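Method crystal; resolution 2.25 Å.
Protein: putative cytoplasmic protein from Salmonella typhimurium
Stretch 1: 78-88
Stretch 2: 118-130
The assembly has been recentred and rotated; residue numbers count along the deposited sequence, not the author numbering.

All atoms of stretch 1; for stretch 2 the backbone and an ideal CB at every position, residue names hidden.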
# COMPACT_ATOMS: atom_id res chain seq x y z
N TYR E 78 -21.96 -31.71 -2.65
CA TYR E 78 -22.06 -30.94 -3.89
C TYR E 78 -21.93 -31.81 -5.13
O TYR E 78 -21.13 -32.76 -5.16
CB TYR E 78 -21.02 -29.83 -3.90
CG TYR E 78 -21.21 -28.86 -2.76
CD1 TYR E 78 -22.22 -27.89 -2.82
CD2 TYR E 78 -20.40 -28.91 -1.61
CE1 TYR E 78 -22.41 -26.99 -1.78
CE2 TYR E 78 -20.59 -28.00 -0.55
CZ TYR E 78 -21.59 -27.06 -0.65
OH TYR E 78 -21.80 -26.16 0.37
N ASP E 79 -22.72 -31.50 -6.15
CA ASP E 79 -22.62 -32.16 -7.44
C ASP E 79 -21.49 -31.59 -8.32
O ASP E 79 -20.83 -32.35 -9.05
CB ASP E 79 -23.96 -32.09 -8.19
CG ASP E 79 -25.09 -32.74 -7.41
OD1 ASP E 79 -24.92 -33.88 -6.96
OD2 ASP E 79 -26.17 -32.10 -7.27
N VAL E 80 -21.30 -30.26 -8.26
CA VAL E 80 -20.21 -29.55 -8.91
C VAL E 80 -19.58 -28.51 -7.95
O VAL E 80 -20.27 -27.93 -7.10
CB VAL E 80 -20.67 -28.80 -10.21
CG1 VAL E 80 -19.47 -28.24 -10.98
CG2 VAL E 80 -21.51 -29.71 -11.09
N ILE E 81 -18.26 -28.30 -8.08
CA ILE E 81 -17.58 -27.15 -7.50
C ILE E 81 -17.11 -26.23 -8.63
O ILE E 81 -16.50 -26.69 -9.60
CB ILE E 81 -16.42 -27.56 -6.58
CG1 ILE E 81 -16.98 -28.27 -5.32
CG2 ILE E 81 -15.53 -26.35 -6.20
CD1 ILE E 81 -15.94 -29.03 -4.48
N VAL E 82 -17.42 -24.94 -8.51
CA VAL E 82 -16.94 -23.92 -9.43
C VAL E 82 -15.90 -23.02 -8.77
O VAL E 82 -16.13 -22.49 -7.69
CB VAL E 82 -18.08 -23.09 -10.03
CG1 VAL E 82 -17.56 -22.15 -11.10
CG2 VAL E 82 -19.13 -24.01 -10.65
N ILE E 83 -14.74 -22.88 -9.41
CA ILE E 83 -13.69 -21.98 -8.95
C ILE E 83 -13.53 -20.86 -9.98
O ILE E 83 -13.32 -21.12 -11.17
CB ILE E 83 -12.33 -22.72 -8.78
CG1 ILE E 83 -12.47 -23.90 -7.80
CG2 ILE E 83 -11.21 -21.74 -8.37
CD1 ILE E 83 -11.24 -24.86 -7.78
N SER E 84 -13.63 -19.62 -9.53
CA SER E 84 -13.56 -18.48 -10.42
C SER E 84 -12.88 -17.28 -9.76
O SER E 84 -13.28 -16.84 -8.68
CB SER E 84 -14.96 -18.13 -10.95
OG SER E 84 -14.88 -17.11 -11.94
N ASP E 85 -11.84 -16.76 -10.42
CA ASP E 85 -11.07 -15.61 -9.92
C ASP E 85 -10.66 -15.74 -8.45
O ASP E 85 -10.75 -14.79 -7.68
CB ASP E 85 -11.82 -14.28 -10.17
CG ASP E 85 -11.12 -13.37 -11.17
OD1 ASP E 85 -9.91 -13.54 -11.39
OD2 ASP E 85 -11.77 -12.45 -11.72
N ILE E 86 -10.21 -16.94 -8.08
CA ILE E 86 -9.54 -17.15 -6.81
C ILE E 86 -8.26 -18.00 -7.01
O ILE E 86 -8.30 -19.08 -7.59
CB ILE E 86 -10.53 -17.71 -5.72
CG1 ILE E 86 -9.81 -18.09 -4.43
CG2 ILE E 86 -11.33 -18.89 -6.26
CD1 ILE E 86 -10.78 -18.51 -3.30
N GLY E 87 -7.13 -17.49 -6.55
CA GLY E 87 -5.86 -18.16 -6.77
C GLY E 87 -5.61 -19.38 -5.89
O GLY E 87 -6.29 -19.60 -4.86
N SER E 88 -4.62 -20.18 -6.28
CA SER E 88 -4.26 -21.39 -5.53
C SER E 88 -3.77 -21.10 -4.11
O SER E 88 -4.02 -21.88 -3.18
CB SER E 88 -3.23 -22.21 -6.30
OG SER E 88 -2.05 -21.47 -6.51
N UNK E 118 -16.19 -38.69 -7.98
CA UNK E 118 -17.40 -38.44 -8.76
C UNK E 118 -17.90 -37.02 -8.81
O UNK E 118 -18.82 -36.71 -9.58
CB UNK E 118 -18.53 -39.32 -8.21
N UNK E 119 -17.32 -36.15 -8.01
CA UNK E 119 -17.65 -34.74 -8.10
C UNK E 119 -17.28 -34.08 -9.43
O UNK E 119 -16.35 -34.52 -10.13
CB UNK E 119 -16.95 -33.99 -6.96
N UNK E 120 -18.01 -33.03 -9.78
CA UNK E 120 -17.64 -32.17 -10.92
C UNK E 120 -16.87 -30.91 -10.53
O UNK E 120 -17.05 -30.34 -9.42
CB UNK E 120 -18.90 -31.76 -11.68
N UNK E 121 -16.02 -30.46 -11.44
CA UNK E 121 -15.20 -29.28 -11.22
C UNK E 121 -15.23 -28.40 -12.46
O UNK E 121 -14.93 -28.86 -13.58
CB UNK E 121 -13.76 -29.67 -10.87
N UNK E 122 -15.61 -27.13 -12.27
CA UNK E 122 -15.51 -26.15 -13.33
C UNK E 122 -14.61 -25.01 -12.86
O UNK E 122 -14.79 -24.48 -11.77
CB UNK E 122 -16.89 -25.63 -13.73
N UNK E 123 -13.60 -24.69 -13.68
CA UNK E 123 -12.82 -23.49 -13.48
C UNK E 123 -13.21 -22.47 -14.54
O UNK E 123 -13.32 -22.81 -15.73
CB UNK E 123 -11.32 -23.79 -13.53
N UNK E 124 -13.41 -21.22 -14.10
CA UNK E 124 -13.73 -20.11 -15.00
C UNK E 124 -12.54 -19.18 -15.05
O UNK E 124 -11.95 -18.86 -14.01
CB UNK E 124 -14.99 -19.36 -14.55
N UNK E 125 -12.17 -18.75 -16.26
CA UNK E 125 -10.99 -17.92 -16.46
C UNK E 125 -11.03 -16.52 -15.89
O UNK E 125 -12.10 -15.97 -15.61
CB UNK E 125 -10.72 -17.81 -17.96
N UNK E 126 -9.85 -15.92 -15.74
CA UNK E 126 -9.70 -14.59 -15.16
C UNK E 126 -8.28 -14.32 -14.67
O UNK E 126 -7.39 -15.14 -14.86
CB UNK E 126 -10.68 -14.42 -14.00
N UNK E 127 -8.08 -13.16 -14.03
CA UNK E 127 -6.76 -12.73 -13.58
C UNK E 127 -6.25 -13.62 -12.44
O UNK E 127 -5.05 -13.81 -12.33
CB UNK E 127 -6.80 -11.27 -13.13
N UNK E 128 -7.16 -14.16 -11.63
CA UNK E 128 -6.78 -15.10 -10.54
C UNK E 128 -7.25 -16.53 -10.76
O UNK E 128 -7.51 -17.28 -9.83
CB UNK E 128 -7.35 -14.60 -9.21
N UNK E 129 -7.36 -16.87 -12.04
CA UNK E 129 -7.60 -18.24 -12.48
C UNK E 129 -6.40 -18.73 -13.33
O UNK E 129 -5.62 -17.91 -13.83
CB UNK E 129 -8.90 -18.32 -13.28
N UNK E 130 -6.29 -20.05 -13.46
CA UNK E 130 -5.24 -20.72 -14.24
C UNK E 130 -3.87 -20.21 -13.82
O UNK E 130 -3.46 -20.42 -12.65
CB UNK E 130 -5.45 -20.50 -15.74

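Position 118 has a phi of 116°, which by itself favours glycine, and its CB would meet nothing of stretch 1; it is Gly 118. At 119 the CB points sideways with no atom of stretch 1 nearer than 4.7 Å (Asp 79 O and Tyr 78 O to the CB), so many residues would fit; it is Gly 119.

From 120 on, the backbone runs parallel to the strand that begins at Val 80. At 120 an ideal CB lies 3.3 Å from Asp 79 O and a tight 3.4 Å from Val 80 CG2, so a small residue suits best. Gly 120 fits, its N donating to Asp 79 O (3.0 Å) and its O accepting from Ile 81 N (2.7 Å).

Position 121 points to the face that carries Ile 81 and Ile 83, where any sizeable apolar side chain would pack. It is Leu 121, whose CD1 lies 3.8 Å from Ile 83 CD1 and 4.2 Å from Ile 81 CG2.

At 122 the CB turns to the other face, with Val 82 CG2 at 4.1 Å; a branched aliphatic suits. Leu 122 places CD2 3.8 Å from Val 82 CG1.

Position 123 returns to the face of Ile 83, which asks for an apolar chain, branched or long. Met 123, present as selenomethionine, brings CE 3.9 Å from Ile 83 CG2.

At 124 the CB sits on the Val 82 face, 3.4 Å from Ser 84 OG; an aliphatic chain could reach Val 82 CG1. Ile 124 does so with CD1, 3.8 Å from Val 82 CG1. Leu 122 N donates to Ile 81 O (2.8 Å), Leu 122 O accepts from Ile 83 N (2.9 Å), and Ile 124 N donates to Ile 83 O (2.9 Å).

Position 125 points away from stretch 1; it is Gly 125. At 126, phi is 161° and an ideal CB would clash with Asp 85 OD1 at 2.9 Å, so glycine is strongly indicated: Gly 126, which begins a type I turn.

Position 127 points sideways and tolerates many residues; the end of Tyr 127 leads away.

At 128 the CB points toward stretch 1, near Asp 85 OD1 and the backbone of Ile 86 and Gly 87; polar or apolar chains are conceivable. The backbone N donates to Asp 85 OD1 (2.8 Å) whatever the side chain; Leu 128 lays CD2 4.3 Å from Gly 87 CA, where stretch 1 has no side chain in the way.

At 129 the CB lies 4.4 Å from Asp 85 N, a donor that a short polar side chain could meet. Ser 129 OG accepts from Asp 85 N (3.1 Å) and donates to Ile 124 O (2.5 Å), so one hydroxyl links the end of the turn to both.

Position 130 is out of reach; it is Phe 130.

Stretch 2 118-130: GGGLLMIGGYLSF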
# COMPACT_ATOMS: atom_id res chain seq x y z
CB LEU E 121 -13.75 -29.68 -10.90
CG LEU E 121 -12.71 -28.57 -10.61
CD1 LEU E 121 -13.19 -27.72 -9.46
CD2 LEU E 121 -11.30 -29.13 -10.33
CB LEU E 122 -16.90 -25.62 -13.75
CG LEU E 122 -16.93 -24.28 -14.52
CD1 LEU E 122 -16.37 -24.38 -15.98
CD2 LEU E 122 -18.35 -23.67 -14.51
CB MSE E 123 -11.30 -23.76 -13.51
CG MSE E 123 -10.44 -22.48 -13.23
SE MSE E 123 -8.60 -22.82 -12.76
CE MSE E 123 -8.79 -23.38 -10.89
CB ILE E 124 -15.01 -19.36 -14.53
CG1 ILE E 124 -16.22 -20.30 -14.57
CG2 ILE E 124 -15.23 -18.06 -15.34
CD1 ILE E 124 -17.53 -19.68 -13.99
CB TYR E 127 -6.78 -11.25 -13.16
CG TYR E 127 -6.72 -10.22 -14.30
CD1 TYR E 127 -7.06 -10.56 -15.62
CD2 TYR E 127 -6.34 -8.91 -14.05
CE1 TYR E 127 -7.02 -9.62 -16.66
CE2 TYR E 127 -6.29 -7.96 -15.07
CZ TYR E 127 -6.63 -8.32 -16.37
OH TYR E 127 -6.57 -7.39 -17.39
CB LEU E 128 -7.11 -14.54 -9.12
CG LEU E 128 -5.82 -13.72 -9.00
CD1 LEU E 128 -5.95 -12.21 -9.01
CD2 LEU E 128 -4.72 -14.24 -8.06
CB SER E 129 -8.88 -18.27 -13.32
OG SER E 129 -10.05 -18.12 -12.53
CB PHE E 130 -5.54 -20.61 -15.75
CG PHE E 130 -6.85 -21.27 -16.13
CD1 PHE E 130 -7.00 -22.65 -16.05
CD2 PHE E 130 -7.96 -20.49 -16.50
CE1 PHE E 130 -8.24 -23.27 -16.36
CE2 PHE E 130 -9.20 -21.08 -16.81
CZ PHE E 130 -9.35 -22.46 -16.74
O HOH W 1 -13.12 -15.35 -13.06
O HOH W 2 -9.82 -19.45 -10.02
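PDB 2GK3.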